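Local coordinates for malate dehydrogenase (Entamoeba histolytica, PDB 3I0P), which probably catalyses the NAD-dependent interconversion of malate and oxaloacetate, as a dimeric member of the malate/L-lactate dehydrogenase family, at residues Glu79-Cys84 / Lys107-Met113; Gly169-Asp173 / Leu297-Lys302; Val254-Ser258 / Gly283-Ile287. All coordinates share one frame; numbering follows the deposited sequence.

All three contacts bear on the same mixed sheet, and each has residues within reach of the second subunit of the dimer. Interaction 1 sits near one margin of that sheet, its centre about 17 Å from the centre of interaction 3 and about 21 Å from that of interaction 2. Interactions 2 and 3 lie about 25 Å apart between centres but are tied through the chain: strand 282-290, used in interaction 3, is followed directly by helix 297-312, used in interaction 2. Interaction 3 is the nearer to the cofactor, with the side chain of His284 about 7 Å from a bound NAD. In interaction 2 the side chain of Ile170 is about 11 Å from a bound NAD.

Interaction 1 of 3, residues Glu79-Cys84 / Lys107-Met113; sequences ETSTTC and KAKKYGM
Glu79 reaches Lys107 with an extended chain whose CG is anti to the backbone N (chi1 -178°), and its OE2 forms a salt bridge with Lys107 NZ at 3.0 Å. The ammonium group meets OE2 on the anti side, 20° out of the carboxylate plane. At Thr80 the backbone takes over: its O accepts a second hydrogen bond from Lys107 NZ at 3.2 Å, with a C=O...N angle of 168°, so one nitrogen is gripped by a charged and a neutral acceptor. The bend at the last torsion of Lys107 turns NZ to them, while its CD runs past Ser81 O at 3.6 Å. Ser81 also lies over one face of the Tyr111 ring; its CB stands 3.8 Å from the ring centroid in a CH-pi contact, and Lys110 CG approaches the opposite face. Thr82 rests its CG2 against Tyr111 CB at 3.8 Å, oblique to the ring, and the same methyl comes within 3.4 Å of Met113 O. Its OG1, by contrast, hydrogen-bonds Tyr111 O of the second subunit, a bond repeated in reverse across the dimer. Thr83 brings its carbonyl O to 3.3 Å from Lys107 CE, and Cys84 directs its CB toward the same methylene. The contact thus packs the hairpin turn between strands 75-79 and 83-87 against the C-terminal end of helix 93-111, within the beta-alpha-beta unit in which that helix connects the parallel neighbours 83-87 and 113-121.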
loop_
_atom_site.group_PDB
_atom_site.type_symbol
_atom_site.label_atom_id
_atom_site.label_comp_id
_atom_site.label_asym_id
_atom_site.label_seq_id
_atom_site.Cartn_x
_atom_site.Cartn_y
_atom_site.Cartn_z
ATOM N N GLU A 79 2.532 -25.728 5.924
ATOM C CA GLU A 79 1.655 -25.545 4.763
ATOM C C GLU A 79 0.179 -25.822 5.079
ATOM O O GLU A 79 -0.150 -26.847 5.678
ATOM C CB GLU A 79 2.132 -26.424 3.601
ATOM C CG GLU A 79 1.334 -26.289 2.303
ATOM C CD GLU A 79 1.878 -27.160 1.172
ATOM O OE1 GLU A 79 2.446 -28.249 1.446
ATOM O OE2 GLU A 79 1.726 -26.753 -0.007
ATOM N N THR A 80 -0.703 -24.901 4.689
ATOM C CA THR A 80 -2.148 -25.150 4.727
ATOM C C THR A 80 -2.695 -25.058 3.309
ATOM O O THR A 80 -1.921 -24.952 2.354
ATOM C CB THR A 80 -2.917 -24.176 5.659
ATOM O OG1 THR A 80 -3.241 -22.975 4.955
ATOM C CG2 THR A 80 -2.112 -23.834 6.914
ATOM N N SER A 81 -4.019 -25.097 3.174
ATOM C CA SER A 81 -4.692 -24.996 1.870
ATOM C C SER A 81 -4.262 -23.780 1.054
ATOM O O SER A 81 -3.980 -23.899 -0.146
ATOM C CB SER A 81 -6.212 -24.935 2.054
ATOM O OG SER A 81 -6.751 -26.218 2.290
ATOM N N THR A 82 -4.223 -22.622 1.715
ATOM C CA THR A 82 -4.047 -21.344 1.042
ATOM C C THR A 82 -2.747 -20.656 1.428
ATOM O O THR A 82 -2.434 -19.585 0.904
ATOM C CB THR A 82 -5.200 -20.372 1.385
ATOM O OG1 THR A 82 -5.291 -20.231 2.811
ATOM C CG2 THR A 82 -6.528 -20.873 0.843
ATOM N N THR A 83 -2.000 -21.250 2.353
ATOM C CA THR A 83 -0.793 -20.603 2.888
ATOM C C THR A 83 0.430 -21.509 2.868
ATOM O O THR A 83 0.316 -22.722 2.654
ATOM C CB THR A 83 -0.979 -20.114 4.348
ATOM O OG1 THR A 83 -0.944 -21.233 5.244
ATOM C CG2 THR A 83 -2.284 -19.333 4.516
ATOM N N CYS A 84 1.597 -20.905 3.101
ATOM C CA CYS A 84 2.828 -21.655 3.296
ATOM C C CYS A 84 3.942 -20.793 3.899
ATOM O O CYS A 84 4.028 -19.594 3.615
ATOM C CB CYS A 84 3.291 -22.294 1.981
ATOM S SG CYS A 84 4.638 -23.477 2.194
ATOM N N LYS A 107 -2.108 -22.321 -5.324
ATOM C CA LYS A 107 -3.107 -22.303 -4.254
ATOM C C LYS A 107 -4.286 -21.370 -4.532
ATOM O O LYS A 107 -5.405 -21.640 -4.092
ATOM C CB LYS A 107 -2.466 -21.897 -2.924
ATOM C CG LYS A 107 -1.311 -22.762 -2.489
ATOM C CD LYS A 107 -0.859 -22.407 -1.092
ATOM C CE LYS A 107 0.137 -23.424 -0.574
ATOM N NZ LYS A 107 -0.456 -24.797 -0.522
ATOM N N ALA A 108 -4.044 -20.267 -5.235
ATOM C CA ALA A 108 -5.136 -19.347 -5.540
ATOM C C ALA A 108 -6.065 -19.980 -6.563
ATOM O O ALA A 108 -7.282 -19.879 -6.439
ATOM C CB ALA A 108 -4.615 -17.996 -6.028
ATOM N N LYS A 109 -5.476 -20.659 -7.549
ATOM C CA LYS A 109 -6.226 -21.351 -8.594
ATOM C C LYS A 109 -7.115 -22.459 -8.039
ATOM O O LYS A 109 -8.211 -22.701 -8.549
ATOM C CB LYS A 109 -5.275 -21.924 -9.639
ATOM C CG LYS A 109 -4.562 -20.877 -10.481
ATOM C CD LYS A 109 -5.519 -20.159 -11.403
ATOM C CE LYS A 109 -4.794 -19.657 -12.625
ATOM N NZ LYS A 109 -5.701 -18.828 -13.452
ATOM N N LYS A 110 -6.649 -23.122 -6.987
ATOM C CA LYS A 110 -7.413 -24.201 -6.385
ATOM C C LYS A 110 -8.457 -23.723 -5.363
ATOM O O LYS A 110 -9.526 -24.316 -5.273
ATOM C CB LYS A 110 -6.475 -25.235 -5.757
ATOM C CG LYS A 110 -7.108 -26.605 -5.565
ATOM C CD LYS A 110 -6.150 -27.557 -4.862
ATOM C CE LYS A 110 -6.907 -28.744 -4.242
ATOM N NZ LYS A 110 -5.964 -29.808 -3.783
ATOM N N TYR A 111 -8.154 -22.659 -4.609
ATOM C CA TYR A 111 -9.014 -22.222 -3.490
ATOM C C TYR A 111 -9.526 -20.795 -3.576
ATOM O O TYR A 111 -10.456 -20.430 -2.854
ATOM C CB TYR A 111 -8.297 -22.389 -2.154
ATOM C CG TYR A 111 -7.941 -23.812 -1.818
ATOM C CD1 TYR A 111 -6.647 -24.284 -2.018
ATOM C CD2 TYR A 111 -8.897 -24.691 -1.299
ATOM C CE1 TYR A 111 -6.307 -25.592 -1.714
ATOM C CE2 TYR A 111 -8.568 -26.005 -0.987
ATOM C CZ TYR A 111 -7.270 -26.448 -1.198
ATOM O OH TYR A 111 -6.918 -27.751 -0.897
ATOM N N GLY A 112 -8.917 -19.986 -4.438
ATOM C CA GLY A 112 -9.318 -18.587 -4.596
ATOM C C GLY A 112 -8.214 -17.625 -4.205
ATOM O O GLY A 112 -8.030 -16.582 -4.838
ATOM N N MET A 113 -7.470 -17.980 -3.161
ATOM C CA MET A 113 -6.371 -17.156 -2.682
ATOM C C MET A 113 -5.187 -17.978 -2.205
ATOM O O MET A 113 -5.340 -19.137 -1.819
ATOM C CB MET A 113 -6.855 -16.244 -1.560
ATOM C CG MET A 113 -7.872 -15.234 -2.028
ATOM S SD MET A 113 -8.543 -14.357 -0.644
ATOM C CE MET A 113 -7.304 -13.066 -0.436
#

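Interaction 2 of 3, residues Gly169-Asp173 / Leu297-Lys302; sequences GIPSD and LNEFKK
Ile170 and Phe300 meet at about a right angle, the Ile170 CG2 methyl standing at the ring edge, near its plane, 3.6 Å from Phe300 CZ. With its CG anti to the backbone N (chi1 170°), Phe300 carries the ring to Ile170 CG2. Pro171 supplies the next surface. Its O is 3.5 Å from Phe300 CE2, approaching the ring obliquely, and its CB touches both Leu297 CD1 at 4.2 Å and Lys301 CG at 4.1 Å. Lys301 starts toward 169-173, but its chain beyond CG is extended and carries the ammonium end away, leaving the methylenes to do the packing; its CD comes within 3.3 Å of Ser172 O. Asp173 lies against the next residue of the helix, its OD2 3.5 Å from Lys302 CA. The charge of Asp173 is met by a salt bridge from OD1 to Arg309, while Lys302 pairs with Asp306. Strand 166-170 thereby has its end, and the chain leaving it, packed against the first turns of helix 297-312, with Ile170 also touching Val304 of that helix and Ile256 of the second subunit.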
loop_
_atom_site.group_PDB
_atom_site.type_symbol
_atom_site.label_atom_id
_atom_site.label_comp_id
_atom_site.label_asym_id
_atom_site.label_seq_id
_atom_site.Cartn_x
_atom_site.Cartn_y
_atom_site.Cartn_z
ATOM N N GLY A 169 0.728 -6.496 -9.073
ATOM C CA GLY A 169 0.477 -6.831 -10.478
ATOM C C GLY A 169 -0.984 -7.172 -10.706
ATOM O O GLY A 169 -1.543 -8.019 -10.015
ATOM N N ILE A 170 -1.612 -6.506 -11.667
ATOM C CA ILE A 170 -3.035 -6.698 -11.925
ATOM C C ILE A 170 -3.281 -6.912 -13.416
ATOM O O ILE A 170 -2.832 -6.103 -14.244
ATOM C CB ILE A 170 -3.872 -5.489 -11.410
ATOM C CG1 ILE A 170 -3.817 -5.414 -9.875
ATOM C CG2 ILE A 170 -5.321 -5.562 -11.928
ATOM C CD1 ILE A 170 -4.218 -4.091 -9.292
ATOM N N PRO A 171 -3.994 -8.002 -13.774
ATOM C CA PRO A 171 -4.306 -8.260 -15.185
ATOM C C PRO A 171 -5.000 -7.069 -15.859
ATOM O O PRO A 171 -5.806 -6.367 -15.229
ATOM C CB PRO A 171 -5.238 -9.469 -15.118
ATOM C CG PRO A 171 -4.865 -10.160 -13.869
ATOM C CD PRO A 171 -4.493 -9.077 -12.898
ATOM N N SER A 172 -4.668 -6.849 -17.130
ATOM C CA SER A 172 -5.145 -5.697 -17.888
ATOM C C SER A 172 -5.566 -6.168 -19.283
ATOM O O SER A 172 -5.155 -7.255 -19.718
ATOM C CB SER A 172 -4.024 -4.670 -17.998
ATOM O OG SER A 172 -4.442 -3.514 -18.697
ATOM N N ASP A 173 -6.381 -5.376 -19.987
ATOM C CA ASP A 173 -6.755 -5.745 -21.357
ATOM C C ASP A 173 -5.859 -5.040 -22.352
ATOM O O ASP A 173 -6.075 -5.111 -23.559
ATOM C CB ASP A 173 -8.248 -5.507 -21.654
ATOM C CG ASP A 173 -8.601 -4.038 -21.875
ATOM O OD1 ASP A 173 -7.804 -3.134 -21.526
ATOM O OD2 ASP A 173 -9.709 -3.773 -22.396
ATOM N N LEU A 297 -12.690 -13.070 -16.239
ATOM C CA LEU A 297 -11.356 -12.467 -16.381
ATOM C C LEU A 297 -11.283 -11.342 -17.409
ATOM O O LEU A 297 -10.742 -10.268 -17.125
ATOM C CB LEU A 297 -10.298 -13.536 -16.685
ATOM C CG LEU A 297 -8.820 -13.136 -16.797
ATOM C CD1 LEU A 297 -8.358 -12.190 -15.686
ATOM C CD2 LEU A 297 -7.959 -14.385 -16.818
ATOM N N ASN A 298 -11.825 -11.590 -18.599
ATOM C CA ASN A 298 -11.794 -10.600 -19.678
ATOM C C ASN A 298 -12.643 -9.389 -19.373
ATOM O O ASN A 298 -12.294 -8.269 -19.752
ATOM C CB ASN A 298 -12.197 -11.223 -21.016
ATOM C CG ASN A 298 -11.133 -12.153 -21.557
ATOM O OD1 ASN A 298 -9.969 -11.760 -21.718
ATOM N ND2 ASN A 298 -11.513 -13.394 -21.819
ATOM N N GLU A 299 -13.749 -9.618 -18.671
ATOM C CA GLU A 299 -14.620 -8.533 -18.251
ATOM C C GLU A 299 -13.873 -7.667 -17.228
ATOM O O GLU A 299 -13.936 -6.433 -17.295
ATOM C CB GLU A 299 -15.926 -9.092 -17.681
ATOM C CG GLU A 299 -17.194 -8.453 -18.241
ATOM C CD GLU A 299 -18.419 -8.746 -17.364
ATOM O OE1 GLU A 299 -18.808 -9.939 -17.277
ATOM O OE2 GLU A 299 -18.987 -7.786 -16.763
ATOM N N PHE A 300 -13.142 -8.323 -16.318
ATOM C CA PHE A 300 -12.259 -7.654 -15.354
ATOM C C PHE A 300 -11.095 -6.919 -16.024
ATOM O O PHE A 300 -10.828 -5.755 -15.699
ATOM C CB PHE A 300 -11.721 -8.658 -14.329
ATOM C CG PHE A 300 -10.615 -8.111 -13.452
ATOM C CD1 PHE A 300 -10.900 -7.612 -12.179
ATOM C CD2 PHE A 300 -9.291 -8.107 -13.892
ATOM C CE1 PHE A 300 -9.888 -7.116 -11.362
ATOM C CE2 PHE A 300 -8.274 -7.602 -13.081
ATOM C CZ PHE A 300 -8.574 -7.108 -11.811
ATOM N N LYS A 301 -10.400 -7.595 -16.942
ATOM C CA LYS A 301 -9.331 -6.943 -17.719
ATOM C C LYS A 301 -9.825 -5.667 -18.395
ATOM O O LYS A 301 -9.116 -4.657 -18.414
ATOM C CB LYS A 301 -8.749 -7.869 -18.778
ATOM C CG LYS A 301 -7.898 -9.003 -18.249
ATOM C CD LYS A 301 -7.329 -9.763 -19.424
ATOM C CE LYS A 301 -6.732 -11.070 -19.002
ATOM N NZ LYS A 301 -5.886 -11.597 -20.100
ATOM N N LYS A 302 -11.040 -5.729 -18.939
ATOM C CA LYS A 302 -11.693 -4.608 -19.602
ATOM C C LYS A 302 -11.908 -3.431 -18.631
ATOM O O LYS A 302 -11.628 -2.272 -18.954
ATOM C CB LYS A 302 -13.017 -5.104 -20.211
ATOM C CG LYS A 302 -14.062 -4.036 -20.519
ATOM C CD LYS A 302 -14.310 -3.891 -22.014
ATOM C CE LYS A 302 -15.542 -3.002 -22.272
ATOM N NZ LYS A 302 -15.341 -1.576 -21.851
#

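Interaction 3 of 3, residues Val254-Ser258 / Gly283-Ile287; sequences VEIMS and GHFFI
Met257 lays its CB over one face of the Phe285 ring, offset toward the rim, 3.6 Å from the centroid and 21° off the ring normal. Its chain, bent at the second and third torsions, keeps SD above the same ring, a distant Met-aromatic contact at 5.3 Å from the centroid. The bends then bring CE to Ile287 CD1 at 3.9 Å, so one side chain bridges two residues of the strand. Phe285 has its CG between the backbone N and the carbonyl carbon (chi1 70°), a rotation that presents the ring face to Met257 CB and its edge to Ser258, whose OG lies in the ring plane 3.4 Å from Phe285 CD2. That hydroxyl is already committed, donating to Val254 O at 2.8 Å from above the carbonyl plane, and Ser258 N donates to the same oxygen. Near the start of the strand, Gly283 CA makes a CA-H...O contact of 3.4 Å with Ser258 O. The axes of the short segments 254-258 and 283-287 run at 91° and approach to 7.0 Å. Strand 282-290, lying between strands 113-121 and 139-145 of the mixed sheet, is crossed on one face by helix 244-259; Met257 also touches Met115 on strand 113-121 and Ile140 of the second subunit.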
loop_
_atom_site.group_PDB
_atom_site.type_symbol
_atom_site.label_atom_id
_atom_site.label_comp_id
_atom_site.label_asym_id
_atom_site.label_seq_id
_atom_site.Cartn_x
_atom_site.Cartn_y
_atom_site.Cartn_z
ATOM N N VAL A 254 5.152 -3.598 5.041
ATOM C CA VAL A 254 6.008 -4.481 4.264
ATOM C C VAL A 254 6.912 -5.328 5.172
ATOM O O VAL A 254 6.993 -6.555 5.015
ATOM C CB VAL A 254 6.829 -3.694 3.225
ATOM C CG1 VAL A 254 7.936 -4.572 2.638
ATOM C CG2 VAL A 254 5.906 -3.171 2.134
ATOM N N GLU A 255 7.549 -4.666 6.134
ATOM C CA GLU A 255 8.440 -5.313 7.085
ATOM C C GLU A 255 7.761 -6.459 7.845
ATOM O O GLU A 255 8.312 -7.567 7.940
ATOM C CB GLU A 255 8.962 -4.271 8.075
ATOM C CG GLU A 255 10.052 -4.772 9.015
ATOM C CD GLU A 255 11.412 -4.841 8.345
ATOM O OE1 GLU A 255 12.165 -5.784 8.656
ATOM O OE2 GLU A 255 11.726 -3.960 7.505
ATOM N N ILE A 256 6.575 -6.182 8.391
ATOM C CA ILE A 256 5.823 -7.165 9.177
ATOM C C ILE A 256 5.406 -8.343 8.311
ATOM O O ILE A 256 5.583 -9.492 8.701
ATOM C CB ILE A 256 4.597 -6.534 9.835
ATOM C CG1 ILE A 256 5.039 -5.567 10.930
ATOM C CG2 ILE A 256 3.664 -7.600 10.392
ATOM C CD1 ILE A 256 3.932 -4.668 11.402
ATOM N N MET A 257 4.876 -8.054 7.126
ATOM C CA MET A 257 4.488 -9.095 6.174
ATOM C C MET A 257 5.683 -9.952 5.766
ATOM O O MET A 257 5.539 -11.150 5.528
ATOM C CB MET A 257 3.853 -8.475 4.912
ATOM C CG MET A 257 2.572 -7.685 5.150
ATOM S SD MET A 257 1.190 -8.751 5.563
ATOM C CE MET A 257 0.563 -9.171 3.934
ATOM N N SER A 258 6.858 -9.330 5.672
ATOM C CA SER A 258 8.065 -10.021 5.208
ATOM C C SER A 258 8.731 -10.835 6.303
ATOM O O SER A 258 9.234 -11.915 6.020
ATOM C CB SER A 258 9.061 -9.044 4.579
ATOM O OG SER A 258 8.444 -8.360 3.499
ATOM N N GLY A 283 13.505 -11.593 4.616
ATOM C CA GLY A 283 12.193 -12.173 4.387
ATOM C C GLY A 283 11.493 -11.592 3.166
ATOM O O GLY A 283 11.860 -10.504 2.679
ATOM N N HIS A 284 10.494 -12.332 2.673
ATOM C CA HIS A 284 9.661 -11.934 1.537
ATOM C C HIS A 284 8.240 -12.437 1.775
ATOM O O HIS A 284 8.040 -13.423 2.494
ATOM C CB HIS A 284 10.118 -12.591 0.227
ATOM C CG HIS A 284 11.603 -12.629 0.001
ATOM N ND1 HIS A 284 12.423 -11.527 0.151
ATOM C CD2 HIS A 284 12.400 -13.628 -0.451
ATOM C CE1 HIS A 284 13.661 -11.857 -0.165
ATOM N NE2 HIS A 284 13.674 -13.124 -0.543
ATOM N N PHE A 285 7.262 -11.790 1.145
ATOM C CA PHE A 285 5.892 -12.316 1.093
ATOM C C PHE A 285 5.328 -12.231 -0.318
ATOM O O PHE A 285 5.718 -11.348 -1.097
ATOM C CB PHE A 285 4.959 -11.591 2.068
ATOM C CG PHE A 285 4.639 -10.175 1.680
ATOM C CD1 PHE A 285 3.460 -9.879 1.005
ATOM C CD2 PHE A 285 5.508 -9.137 2.006
ATOM C CE1 PHE A 285 3.145 -8.562 0.646
ATOM C CE2 PHE A 285 5.207 -7.816 1.653
ATOM C CZ PHE A 285 4.026 -7.524 0.978
ATOM N N PHE A 286 4.411 -13.149 -0.630
ATOM C CA PHE A 286 3.801 -13.242 -1.955
ATOM C C PHE A 286 2.337 -13.621 -1.822
ATOM O O PHE A 286 2.010 -14.675 -1.262
ATOM C CB PHE A 286 4.530 -14.276 -2.816
ATOM C CG PHE A 286 6.008 -14.058 -2.888
ATOM C CD1 PHE A 286 6.541 -13.128 -3.773
ATOM C CD2 PHE A 286 6.868 -14.771 -2.060
ATOM C CE1 PHE A 286 7.902 -12.905 -3.841
ATOM C CE2 PHE A 286 8.234 -14.563 -2.124
ATOM C CZ PHE A 286 8.754 -13.613 -3.018
ATOM N N ILE A 287 1.470 -12.745 -2.332
ATOM C CA ILE A 287 0.029 -12.945 -2.291
ATOM C C ILE A 287 -0.509 -13.060 -3.711
ATOM O O ILE A 287 -0.147 -12.272 -4.575
ATOM C CB ILE A 287 -0.688 -11.780 -1.562
ATOM C CG1 ILE A 287 -0.232 -11.678 -0.108
ATOM C CG2 ILE A 287 -2.228 -11.918 -1.639
ATOM C CD1 ILE A 287 -0.917 -10.552 0.647
#